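Local atomic coordinates of SusD homolog (Bacteroides thetaiotaomicron, PDB entry 3SGH), a protein that probably binds glycans at the bacterial outer membrane, as a SusD-like lipoprotein partnering a TonB-dependent transporter in nutrient uptake. Residues M195-S200 with K332-G337. Sequence-based numbering, arbitrary orientation.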
HETATM    1  N   MSE A 195      10.345   3.883   1.091  1.00 13.71           N
HETATM    2  CA  MSE A 195      10.492   4.322   2.475  1.00 15.24           C
HETATM    3  C   MSE A 195      11.046   5.744   2.590  1.00 15.25           C
HETATM    4  O   MSE A 195      10.527   6.581   3.386  1.00 14.29           O
HETATM    5  CB  MSE A 195      11.336   3.288   3.264  1.00 15.01           C
HETATM    6  CG  MSE A 195      10.649   1.950   3.281  1.00 17.11           C
HETATM    7 SE   MSE A 195      11.801   0.605   4.112  0.75 15.29          SE
HETATM    8  CE  MSE A 195      12.223   1.557   5.713  1.00 18.93           C
ATOM      9  N   ALA A 196      12.070   6.035   1.786  1.00 14.95           N
ATOM     10  CA  ALA A 196      12.719   7.338   1.762  1.00 14.55           C
ATOM     11  C   ALA A 196      11.705   8.427   1.382  1.00 14.43           C
ATOM     12  O   ALA A 196      11.604   9.452   2.042  1.00 14.46           O
ATOM     13  CB  ALA A 196      13.900   7.351   0.771  1.00 14.73           C
ATOM     14  N   ILE A 197      10.944   8.196   0.316  1.00 14.30           N
ATOM     15  CA  ILE A 197       9.894   9.147  -0.105  1.00 15.03           C
ATOM     16  C   ILE A 197       8.860   9.307   1.019  1.00 15.26           C
ATOM     17  O   ILE A 197       8.444  10.417   1.335  1.00 16.17           O
ATOM     18  CB  ILE A 197       9.222   8.704  -1.447  1.00 14.82           C
ATOM     19  CG1 ILE A 197      10.209   9.000  -2.618  1.00 17.01           C
ATOM     20  CG2 ILE A 197       7.813   9.401  -1.637  1.00 15.43           C
ATOM     21  CD1 ILE A 197      10.337  10.529  -2.982  1.00 16.57           C
ATOM     22  N   ARG A 198       8.525   8.211   1.691  1.00 15.18           N
ATOM     23  CA  ARG A 198       7.467   8.288   2.709  1.00 15.72           C
ATOM     24  C   ARG A 198       7.831   9.172   3.879  1.00 15.01           C
ATOM     25  O   ARG A 198       6.942   9.873   4.429  1.00 15.33           O
ATOM     26  CB  ARG A 198       7.084   6.920   3.198  1.00 15.80           C
ATOM     27  CG  ARG A 198       5.862   7.024   4.141  1.00 18.35           C
ATOM     28  CD  ARG A 198       5.054   5.890   4.171  1.00 20.49           C
ATOM     29  NE  ARG A 198       4.577   5.491   2.864  1.00 18.31           N
ATOM     30  CZ  ARG A 198       4.185   4.255   2.629  1.00 18.70           C
ATOM     31  NH1 ARG A 198       4.195   3.359   3.630  1.00 16.97           N
ATOM     32  NH2 ARG A 198       3.767   3.901   1.406  1.00 16.81           N
ATOM     33  N   ILE A 199       9.116   9.125   4.280  1.00 15.05           N
ATOM     34  CA  ILE A 199       9.617   9.978   5.370  1.00 15.57           C
ATOM     35  C   ILE A 199      10.248  11.329   4.958  1.00 16.29           C
ATOM     36  O   ILE A 199      10.816  12.056   5.836  1.00 15.46           O
ATOM     37  CB  ILE A 199      10.529   9.194   6.338  1.00 16.17           C
ATOM     38  CG1 ILE A 199      11.868   8.820   5.696  1.00 17.96           C
ATOM     39  CG2 ILE A 199       9.818   7.932   6.879  1.00 16.20           C
ATOM     40  CD1 ILE A 199      12.965   8.618   6.771  1.00 19.54           C
ATOM     41  N   SER A 200      10.046  11.707   3.686  1.00 15.22           N
ATOM     42  CA  SER A 200      10.771  12.809   3.075  1.00 16.32           C
ATOM     43  C   SER A 200      10.225  14.154   3.527  1.00 16.27           C
ATOM     44  O   SER A 200      10.945  15.173   3.479  1.00 17.38           O
ATOM     45  CB  SER A 200      10.767  12.716   1.559  1.00 15.80           C
ATOM     46  OG  SER A 200       9.467  12.791   1.019  1.00 16.04           O
ATOM     47  N   LYS A 332      11.431  17.069  -6.244  1.00 17.66           N
ATOM     48  CA  LYS A 332      11.970  17.585  -4.982  1.00 18.36           C
ATOM     49  C   LYS A 332      13.358  18.225  -5.168  1.00 18.98           C
ATOM     50  O   LYS A 332      13.949  18.753  -4.221  1.00 20.81           O
ATOM     51  CB  LYS A 332      12.064  16.464  -3.956  1.00 17.93           C
ATOM     52  CG  LYS A 332      10.750  15.978  -3.403  1.00 18.42           C
ATOM     53  CD  LYS A 332      11.033  14.815  -2.444  1.00 20.43           C
ATOM     54  CE  LYS A 332       9.789  14.244  -1.824  1.00 20.44           C
ATOM     55  NZ  LYS A 332       9.083  15.235  -0.984  1.00 18.63           N
ATOM     56  N   GLY A 333      13.925  18.118  -6.360  1.00 18.39           N
ATOM     57  CA  GLY A 333      15.296  18.547  -6.590  1.00 18.35           C
ATOM     58  C   GLY A 333      16.364  17.518  -6.284  1.00 17.30           C
ATOM     59  O   GLY A 333      17.553  17.860  -6.287  1.00 18.17           O
ATOM     60  N   TRP A 334      15.977  16.258  -6.049  1.00 16.69           N
ATOM     61  CA  TRP A 334      16.945  15.193  -5.772  1.00 16.68           C
ATOM     62  C   TRP A 334      17.591  14.737  -7.086  1.00 17.64           C
ATOM     63  O   TRP A 334      17.056  14.982  -8.171  1.00 18.07           O
ATOM     64  CB  TRP A 334      16.279  14.015  -5.071  1.00 17.52           C
ATOM     65  CG  TRP A 334      15.676  14.321  -3.723  1.00 18.30           C
ATOM     66  CD1 TRP A 334      15.729  15.486  -2.999  1.00 20.20           C
ATOM     67  CD2 TRP A 334      14.926  13.389  -2.934  1.00 17.75           C
ATOM     68  NE1 TRP A 334      15.051  15.321  -1.808  1.00 19.43           N
ATOM     69  CE2 TRP A 334      14.557  14.046  -1.747  1.00 18.20           C
ATOM     70  CE3 TRP A 334      14.539  12.059  -3.127  1.00 15.50           C
ATOM     71  CZ2 TRP A 334      13.830  13.405  -0.741  1.00 16.52           C
ATOM     72  CZ3 TRP A 334      13.791  11.434  -2.140  1.00 15.88           C
ATOM     73  CH2 TRP A 334      13.444  12.121  -0.960  1.00 16.41           C
ATOM     74  N   ASN A 335      18.735  14.063  -6.985  1.00 17.83           N
ATOM     75  CA  ASN A 335      19.409  13.584  -8.163  1.00 19.51           C
ATOM     76  C   ASN A 335      19.024  12.122  -8.374  1.00 18.07           C
ATOM     77  O   ASN A 335      19.535  11.265  -7.677  1.00 18.60           O
ATOM     78  CB  ASN A 335      20.930  13.750  -7.981  1.00 20.59           C
ATOM     79  CG  ASN A 335      21.337  15.220  -7.711  1.00 23.66           C
ATOM     80  OD1 ASN A 335      22.127  15.497  -6.820  1.00 31.86           O
ATOM     81  ND2 ASN A 335      20.795  16.119  -8.449  1.00 22.88           N
HETATM   82  N   MSE A 336      18.117  11.873  -9.315  1.00 18.25           N
HETATM   83  CA  MSE A 336      17.460  10.570  -9.470  1.00 17.29           C
HETATM   84  C   MSE A 336      17.865   9.853 -10.769  1.00 18.42           C
HETATM   85  O   MSE A 336      17.391   8.774 -11.078  1.00 17.57           O
HETATM   86  CB  MSE A 336      15.933  10.737  -9.394  1.00 17.83           C
HETATM   87  CG  MSE A 336      15.415  11.299  -8.040  1.00 16.00           C
HETATM   88 SE   MSE A 336      15.190   9.934  -6.779  0.75 13.43          SE
HETATM   89  CE  MSE A 336      16.903  10.038  -5.887  1.00 13.36           C
ATOM     90  N   GLY A 337      18.800  10.422 -11.504  1.00 19.72           N
ATOM     91  CA  GLY A 337      19.223   9.790 -12.762  1.00 19.14           C
ATOM     92  C   GLY A 337      18.373  10.144 -13.973  1.00 20.45           C
ATOM     93  O   GLY A 337      18.465   9.487 -15.018  1.00 21.21           O
TER
HETATM   94  O   HOH W   1      11.035  16.306   0.802  1.00 25.30           O
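K332 reaches S200 through a side chain extended along chi2 and chi3 and bent at its last torsion (chi4 -63°), while S200 sets OG between its own backbone N and carbonyl carbon (chi1 62°), from where OG reaches back to I197 O. The pair illustrates how the mainly helical, TPR-like scaffold of SusD proteins joins its parts: residues at the end of helix 181-198 pack against the connection between helices 319-331 and 340-354. That connection opens with a Schellman motif at G333, and K332 and W334, its neighbours on either side in sequence, both point toward segment 195-200.

W334 brings the far corner of its indole. CH2 lies 3.7 Å from CB of S200, which sits at the ring edge near its plane, and CZ3 meets CD1 of I197 at the same distance. I197 CD1 also touches K332 CE (3.9 Å), so the isoleucine tip packs against both the ring and the lysine chain. K332 CD lies over one indole face, 3.5 Å above the plane and offset toward the rim.

K332 NZ donates a weak hydrogen bond to S200 OG, 3.2 Å away, and a water accepts from NZ while donating to S200 O. E328 adds a third partner for the ammonium, a long and weak ion pair, and helix 204-217 meets both S200 and W334 through A207, Q208 and A211. An alanine in place of S200 would probably cost the ammonium its weak bond to OG and leave I197 O without its shorter bond. As it stands, I197 O accepts twice, from S200 N and, at 2.6 Å, from S200 OG, tilted 17° from the carbonyl plane.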